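Local coordinates for tumor necrosis factor receptor superfamily member 16 (Rattus norvegicus, PDB 1SG1), which binds nerve growth factor as the common neurotrophin receptor p75, a member of the tumour necrosis factor receptor superfamily, at residues C[84-88]-C[110-115]. Residues are numbered along the deposited sequence.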
loop_
_atom_site.group_PDB
_atom_site.type_symbol
_atom_site.label_atom_id
_atom_site.label_comp_id
_atom_site.label_asym_id
_atom_site.label_seq_id
_atom_site.Cartn_x
_atom_site.Cartn_y
_atom_site.Cartn_z
ATOM N N GLY C 84 7.106 0.166 -13.203
ATOM C CA GLY C 84 7.261 0.760 -14.522
ATOM C C GLY C 84 6.417 0.255 -15.681
ATOM O O GLY C 84 6.616 0.683 -16.809
ATOM N N TYR C 85 5.467 -0.631 -15.421
ATOM C CA TYR C 85 4.650 -1.182 -16.496
ATOM C C TYR C 85 3.184 -1.164 -16.162
ATOM O O TYR C 85 2.810 -0.827 -15.059
ATOM C CB TYR C 85 5.051 -2.637 -16.790
ATOM C CG TYR C 85 6.539 -2.882 -16.853
ATOM C CD1 TYR C 85 7.329 -2.799 -15.699
ATOM C CD2 TYR C 85 7.161 -3.183 -18.062
ATOM C CE1 TYR C 85 8.707 -3.014 -15.756
ATOM C CE2 TYR C 85 8.529 -3.398 -18.133
ATOM C CZ TYR C 85 9.301 -3.313 -16.979
ATOM O OH TYR C 85 10.660 -3.532 -17.049
ATOM N N TYR C 86 2.370 -1.547 -17.141
ATOM C CA TYR C 86 0.917 -1.639 -17.007
ATOM C C TYR C 86 0.498 -2.923 -17.735
ATOM O O TYR C 86 1.229 -3.419 -18.561
ATOM C CB TYR C 86 0.237 -0.420 -17.648
ATOM C CG TYR C 86 0.238 -0.428 -19.159
ATOM C CD1 TYR C 86 -0.908 -0.773 -19.874
ATOM C CD2 TYR C 86 1.389 -0.108 -19.875
ATOM C CE1 TYR C 86 -0.909 -0.796 -21.270
ATOM C CE2 TYR C 86 1.402 -0.132 -21.266
ATOM C CZ TYR C 86 0.250 -0.473 -21.963
ATOM O OH TYR C 86 0.259 -0.467 -23.343
ATOM N N GLN C 87 -0.680 -3.452 -17.432
ATOM C CA GLN C 87 -1.151 -4.672 -18.071
ATOM C C GLN C 87 -1.972 -4.410 -19.315
ATOM O O GLN C 87 -2.952 -3.677 -19.273
ATOM C CB GLN C 87 -1.974 -5.502 -17.078
ATOM C CG GLN C 87 -2.729 -6.680 -17.694
ATOM C CD GLN C 87 -2.995 -7.811 -16.696
ATOM O OE1 GLN C 87 -3.515 -7.585 -15.599
ATOM N NE2 GLN C 87 -2.643 -9.038 -17.083
ATOM N N ASP C 88 -1.557 -5.009 -20.427
ATOM C CA ASP C 88 -2.281 -4.861 -21.682
ATOM C C ASP C 88 -3.531 -5.745 -21.582
ATOM O O ASP C 88 -3.438 -6.945 -21.315
ATOM C CB ASP C 88 -1.392 -5.288 -22.853
ATOM C CG ASP C 88 -2.084 -5.154 -24.192
ATOM O OD1 ASP C 88 -3.075 -5.876 -24.417
ATOM O OD2 ASP C 88 -1.641 -4.332 -25.018
ATOM N N CYS C 110 0.097 6.055 -14.874
ATOM C CA CYS C 110 0.216 4.706 -15.410
ATOM C C CYS C 110 0.217 3.690 -14.277
ATOM O O CYS C 110 1.232 3.490 -13.621
ATOM C CB CYS C 110 1.510 4.560 -16.200
ATOM S SG CYS C 110 1.737 2.916 -16.935
ATOM N N GLN C 111 -0.933 3.056 -14.082
ATOM C CA GLN C 111 -1.129 2.075 -13.034
ATOM C C GLN C 111 -1.917 0.894 -13.575
ATOM O O GLN C 111 -2.881 1.070 -14.323
ATOM C CB GLN C 111 -1.906 2.694 -11.871
ATOM C CG GLN C 111 -1.606 4.154 -11.613
ATOM C CD GLN C 111 -2.211 4.621 -10.312
ATOM O OE1 GLN C 111 -3.371 4.326 -10.018
ATOM N NE2 GLN C 111 -1.430 5.359 -9.515
ATOM N N ASP C 112 -1.504 -0.296 -13.144
ATOM C CA ASP C 112 -2.078 -1.592 -13.522
ATOM C C ASP C 112 -2.613 -1.747 -14.944
ATOM O O ASP C 112 -1.838 -1.936 -15.878
ATOM C CB ASP C 112 -3.139 -2.043 -12.510
ATOM C CG ASP C 112 -4.129 -0.969 -12.185
ATOM O OD1 ASP C 112 -3.897 -0.250 -11.186
ATOM O OD2 ASP C 112 -5.130 -0.848 -12.933
ATOM N N LYS C 113 -3.927 -1.685 -15.115
ATOM C CA LYS C 113 -4.529 -1.842 -16.437
ATOM C C LYS C 113 -4.474 -0.568 -17.275
ATOM O O LYS C 113 -4.815 -0.564 -18.443
ATOM C CB LYS C 113 -5.982 -2.259 -16.251
ATOM C CG LYS C 113 -6.733 -1.374 -15.244
ATOM C CD LYS C 113 -7.111 0.003 -15.808
ATOM C CE LYS C 113 -8.001 0.764 -14.837
ATOM N NZ LYS C 113 -8.494 2.046 -15.412
ATOM N N GLN C 114 -4.031 0.510 -16.647
ATOM C CA GLN C 114 -3.969 1.822 -17.267
ATOM C C GLN C 114 -2.590 2.283 -17.729
ATOM O O GLN C 114 -1.683 2.450 -16.915
ATOM C CB GLN C 114 -4.515 2.848 -16.273
ATOM C CG GLN C 114 -4.524 4.273 -16.781
ATOM C CD GLN C 114 -5.520 4.485 -17.897
ATOM O OE1 GLN C 114 -6.724 4.278 -17.720
ATOM N NE2 GLN C 114 -5.024 4.905 -19.056
ATOM N N ASN C 115 -2.426 2.491 -19.031
ATOM C CA ASN C 115 -1.158 3.003 -19.522
ATOM C C ASN C 115 -1.246 4.521 -19.378
ATOM O O ASN C 115 -2.336 5.101 -19.376
ATOM C CB ASN C 115 -0.925 2.619 -20.991
ATOM C CG ASN C 115 0.351 3.228 -21.570
ATOM O OD1 ASN C 115 1.358 3.391 -20.888
ATOM N ND2 ASN C 115 0.313 3.544 -22.843
#
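Tyr86 lays one face of its ring over Asn115. The CB of Asn115 sits 3.3 Å from the centroid of the Tyr86 ring and 8° off the normal, a CH-pi contact. Asn115 OD1 is hydrogen-bonded to the backbone N of Ser98. Tyr86 CB touches Cys110 SG at 3.7 Å. This sulfur lies obliquely to the ring and forms the disulfide with Cys97. Both segments belong to one cysteine-rich repeat of the TNF receptor family, a fold with little regular secondary structure, held together largely by disulfides. Strand 85-87, which pairs with strand 94-96, meets here the loop leading to strand 117-120. The one hydrogen bond between the two segments runs from Gln87 N to Asp112 O and is very short, 2.5 Å. Asp112 is at the second position of a type II' turn from Gln111 to Gln114, closed by the backbone hydrogen bond from Gln114 N to Gln111 O, 2.7 Å. Asp112 OD2 accepts a hydrogen bond from Lys113 N at 2.6 Å.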